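DUF917 domain-containing protein (Chromobacterium violaceum, PDB 2O3I) is of unknown function but is built of the N- and C-terminal domains of the S-Me-THD-like family, named after S-methyl thiohydantoin desulfurase. Local coordinates at residues 8-13 / 117-122; 104-107 / 113-116. The protein carries 2 engineered substitutions. All blocks are in the same frame, centred on the assembly; numbering follows the deposited sequence.

Contact 1: residues 8-13 / 117-122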
loop_
_atom_site.group_PDB
_atom_site.type_symbol
_atom_site.label_atom_id
_atom_site.label_comp_id
_atom_site.label_asym_id
_atom_site.label_seq_id
_atom_site.Cartn_x
_atom_site.Cartn_y
_atom_site.Cartn_z
ATOM N N SER A 8 23.010 -29.610 6.304
ATOM C CA SER A 8 24.418 -29.314 6.049
ATOM C C SER A 8 24.686 -28.778 4.641
ATOM O O SER A 8 25.763 -28.256 4.365
ATOM C CB SER A 8 25.272 -30.553 6.308
ATOM O OG SER A 8 24.981 -31.566 5.371
ATOM N N ASP A 9 23.705 -28.894 3.752
ATOM C CA ASP A 9 23.863 -28.381 2.391
ATOM C C ASP A 9 23.522 -26.887 2.291
ATOM O O ASP A 9 23.854 -26.236 1.304
ATOM C CB ASP A 9 22.962 -29.141 1.414
ATOM C CG ASP A 9 23.381 -30.580 1.225
ATOM O OD1 ASP A 9 24.597 -30.863 1.295
ATOM O OD2 ASP A 9 22.488 -31.426 0.988
ATOM N N LEU A 10 22.862 -26.347 3.309
ATOM C CA LEU A 10 22.470 -24.944 3.279
ATOM C C LEU A 10 23.644 -23.971 3.351
ATOM O O LEU A 10 23.598 -22.897 2.750
ATOM C CB LEU A 10 21.475 -24.643 4.410
ATOM C CG LEU A 10 20.177 -25.458 4.393
ATOM C CD1 LEU A 10 19.289 -25.010 5.523
ATOM C CD2 LEU A 10 19.458 -25.278 3.051
ATOM N N GLU A 11 24.694 -24.344 4.075
ATOM C CA GLU A 11 25.858 -23.472 4.212
ATOM C C GLU A 11 26.583 -23.291 2.882
ATOM O O GLU A 11 26.885 -22.164 2.485
ATOM C CB GLU A 11 26.815 -24.013 5.281
ATOM C CG GLU A 11 28.170 -23.320 5.329
ATOM C CD GLU A 11 28.091 -21.826 5.644
ATOM O OE1 GLU A 11 29.135 -21.150 5.546
ATOM O OE2 GLU A 11 27.004 -21.323 5.994
ATOM N N PRO A 12 26.886 -24.394 2.177
ATOM C CA PRO A 12 27.578 -24.198 0.898
ATOM C C PRO A 12 26.665 -23.558 -0.145
ATOM O O PRO A 12 27.118 -22.813 -1.018
ATOM C CB PRO A 12 28.002 -25.618 0.510
ATOM C CG PRO A 12 26.981 -26.485 1.171
ATOM C CD PRO A 12 26.817 -25.824 2.528
ATOM N N LEU A 13 25.377 -23.858 -0.042
ATOM C CA LEU A 13 24.374 -23.336 -0.961
ATOM C C LEU A 13 24.282 -21.817 -0.889
ATOM O O LEU A 13 24.222 -21.135 -1.908
ATOM C CB LEU A 13 23.004 -23.945 -0.631
ATOM C CG LEU A 13 21.788 -23.432 -1.408
ATOM C CD1 LEU A 13 21.997 -23.594 -2.909
ATOM C CD2 LEU A 13 20.559 -24.192 -0.951
ATOM N N ALA A 117 13.215 -20.346 0.146
ATOM C CA ALA A 117 12.395 -21.262 -0.634
ATOM C C ALA A 117 12.518 -22.687 -0.102
ATOM O O ALA A 117 11.518 -23.403 0.018
ATOM C CB ALA A 117 12.803 -21.219 -2.109
ATOM N N SER A 118 13.745 -23.096 0.210
ATOM C CA SER A 118 13.985 -24.433 0.719
ATOM C C SER A 118 13.273 -24.680 2.052
ATOM O O SER A 118 12.631 -25.711 2.250
ATOM C CB SER A 118 15.488 -24.663 0.880
ATOM O OG SER A 118 16.141 -24.655 -0.381
ATOM N N LEU A 119 13.390 -23.729 2.965
ATOM C CA LEU A 119 12.769 -23.867 4.264
ATOM C C LEU A 119 11.250 -23.910 4.150
ATOM O O LEU A 119 10.593 -24.673 4.865
ATOM C CB LEU A 119 13.215 -22.723 5.183
ATOM C CG LEU A 119 14.715 -22.686 5.504
ATOM C CD1 LEU A 119 15.010 -21.524 6.446
ATOM C CD2 LEU A 119 15.146 -24.016 6.126
ATOM N N VAL A 120 10.696 -23.101 3.248
ATOM C CA VAL A 120 9.255 -23.068 3.057
ATOM C C VAL A 120 8.743 -24.399 2.491
ATOM O O VAL A 120 7.718 -24.921 2.943
ATOM C CB VAL A 120 8.843 -21.910 2.125
ATOM C CG1 VAL A 120 7.365 -22.025 1.772
ATOM C CG2 VAL A 120 9.115 -20.569 2.808
ATOM N N ALA A 121 9.460 -24.945 1.513
ATOM C CA ALA A 121 9.083 -26.218 0.902
ATOM C C ALA A 121 9.105 -27.342 1.949
ATOM O O ALA A 121 8.189 -28.160 2.017
ATOM C CB ALA A 121 10.039 -26.549 -0.246
ATOM N N ALA A 122 10.156 -27.372 2.760
ATOM C CA ALA A 122 10.293 -28.382 3.808
ATOM C C ALA A 122 9.140 -28.274 4.794
ATOM O O ALA A 122 8.618 -29.278 5.269
ATOM C CB ALA A 122 11.614 -28.193 4.543
#
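Leu10 and Leu13, three residues apart and so on one face of the helix 10-19, each reach across to one residue of the helix 111-124, Leu119 and Ser118 respectively. At Leu10 the outer methyl does the touching: CD1 lies anti to CA (chi2 -178°), at the far end of the side chain, and its neighbour is CD2 of Leu119, 4.3 Å away. That second methyl is the folded-back branch of a side chain whose CB leaves its helix across the interface and not toward it. One turn on, Leu13 CD2, likewise the outermost atom of an extended side chain, only brushes Ser118 OG at 4.5 Å; the buried hydroxyl has its polar partner in its own helix, Phe114 O. With the CA atoms of Leu10 and Ser118 8.9 Å apart, the two backbones keep their distance, and only about 100 Å² is buried between the segments. Other elements complete the packing: Phe38 lies against both Leu10 and Leu119, Leu5 of strand 3-5 against Leu13 and Ser118, Leu226 of helix 225-237 against Leu13, while helix 81-96 receives Val120 from the segment 117-122.

Contact 2: residues 104-107 / 113-116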
loop_
_atom_site.group_PDB
_atom_site.type_symbol
_atom_site.label_atom_id
_atom_site.label_comp_id
_atom_site.label_asym_id
_atom_site.label_seq_id
_atom_site.Cartn_x
_atom_site.Cartn_y
_atom_site.Cartn_z
ATOM N N VAL A 104 7.580 -24.235 -4.967
ATOM C CA VAL A 104 7.965 -22.877 -4.598
ATOM C C VAL A 104 9.217 -22.607 -5.412
ATOM O O VAL A 104 9.845 -23.541 -5.908
ATOM C CB VAL A 104 8.301 -22.731 -3.090
ATOM C CG1 VAL A 104 7.024 -22.674 -2.281
ATOM C CG2 VAL A 104 9.172 -23.889 -2.627
ATOM N N VAL A 105 9.575 -21.340 -5.572
ATOM C CA VAL A 105 10.763 -21.010 -6.338
ATOM C C VAL A 105 11.329 -19.664 -5.880
ATOM O O VAL A 105 10.579 -18.717 -5.621
ATOM C CB VAL A 105 10.445 -21.000 -7.876
ATOM C CG1 VAL A 105 9.383 -19.955 -8.186
ATOM C CG2 VAL A 105 11.717 -20.754 -8.688
ATOM N N ALA A 106 12.654 -19.594 -5.751
ATOM C CA ALA A 106 13.306 -18.362 -5.324
ATOM C C ALA A 106 13.115 -17.320 -6.413
ATOM O O ALA A 106 13.052 -17.649 -7.591
ATOM C CB ALA A 106 14.797 -18.597 -5.092
ATOM N N PRO A 107 13.017 -16.044 -6.032
ATOM C CA PRO A 107 12.835 -15.030 -7.068
ATOM C C PRO A 107 14.108 -14.791 -7.877
ATOM O O PRO A 107 14.053 -14.524 -9.078
ATOM C CB PRO A 107 12.421 -13.799 -6.268
ATOM C CG PRO A 107 13.168 -13.975 -4.972
ATOM C CD PRO A 107 12.974 -15.450 -4.683
ATOM N N GLY A 113 17.504 -16.117 -0.969
ATOM C CA GLY A 113 16.591 -16.700 -1.931
ATOM C C GLY A 113 16.369 -18.193 -1.908
ATOM O O GLY A 113 15.243 -18.652 -1.694
ATOM N N PHE A 114 17.427 -18.958 -2.139
ATOM C CA PHE A 114 17.290 -20.397 -2.162
ATOM C C PHE A 114 16.982 -20.950 -0.769
ATOM O O PHE A 114 16.170 -21.863 -0.630
ATOM C CB PHE A 114 18.556 -21.035 -2.758
ATOM C CG PHE A 114 18.776 -20.705 -4.216
ATOM C CD1 PHE A 114 17.833 -21.061 -5.177
ATOM C CD2 PHE A 114 19.922 -20.031 -4.630
ATOM C CE1 PHE A 114 18.028 -20.749 -6.536
ATOM C CE2 PHE A 114 20.131 -19.713 -5.984
ATOM C CZ PHE A 114 19.181 -20.073 -6.936
ATOM N N VAL A 115 17.606 -20.379 0.256
ATOM C CA VAL A 115 17.399 -20.819 1.634
ATOM C C VAL A 115 15.929 -20.691 2.034
ATOM O O VAL A 115 15.313 -21.662 2.478
ATOM C CB VAL A 115 18.285 -19.995 2.611
ATOM C CG1 VAL A 115 18.039 -20.425 4.057
ATOM C CG2 VAL A 115 19.755 -20.187 2.256
ATOM N N VAL A 116 15.365 -19.498 1.860
ATOM C CA VAL A 116 13.969 -19.258 2.198
ATOM C C VAL A 116 13.056 -20.245 1.459
ATOM O O VAL A 116 12.228 -20.915 2.070
ATOM C CB VAL A 116 13.566 -17.781 1.872
ATOM C CG1 VAL A 116 12.047 -17.596 1.957
ATOM C CG2 VAL A 116 14.253 -16.825 2.861
#
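Gly113, in the first turn of the helix 111-124, meets Ala106, which follows Val105 of the strand 101-105. The two segments belong to a beta-alpha-beta unit, in which this strand, the helix and the parallel strand 127-129 follow one another, so the contact closes the short turn that carries the chain from sheet to helix. Gly113 is where the backbones come closest, its CA lying 5.0 Å from that of Ala106. Having no side chain, it offers backbone alone: the Ala106 methyl, which is directed at the helix, rests on the Gly113 carbonyl group. Phe114 follows with a different geometry. Its CB is directed away from the strand, but CG stands beside the backbone N and anti to the carbonyl carbon (chi1 -66°), and this brings CD1 and CE1 back to the same methyl. CD1 lies 3.9 Å from Ala106 CB, with CE1 next at 4.1 Å, in purely apolar packing. The ring also touches Ser109 and Asp132, as well as Thr225 and Leu226 of helix 225-237, while the carbonyl oxygen of Phe114 accepts a hydrogen bond from Ser118 one turn later. Val116 faces another part of the sheet, against Tyr67 of strand 61-69. Ala106 O is hydrogen-bonded to Tyr146 OH. The methyl thus meets peptide and ring from two directions roughly at right angles, with Ala106 CB 3.4 Å from Gly113 O and 3.6 Å from Gly113 C.

Overall arrangement
Both contacts draw on the helix 111-124 and fall inside the N-terminal S-Me-THD-like domain, with centres about 9 Å apart. Along the chain contact 2 is nested within the long loop closed by contact 1: it is a local turn only six residues across, whereas contact 1 brings together segments 104 residues apart. They also touch directly, as Val104 CG2 packs 3.7 Å from Ala121 CB. The helix therefore works in two directions: its start sits by the end of strand 101-105 in the mixed sheet, and its later turns meet the helix 10-19 near the N-terminus, tying that early element to the beta-alpha-beta unit.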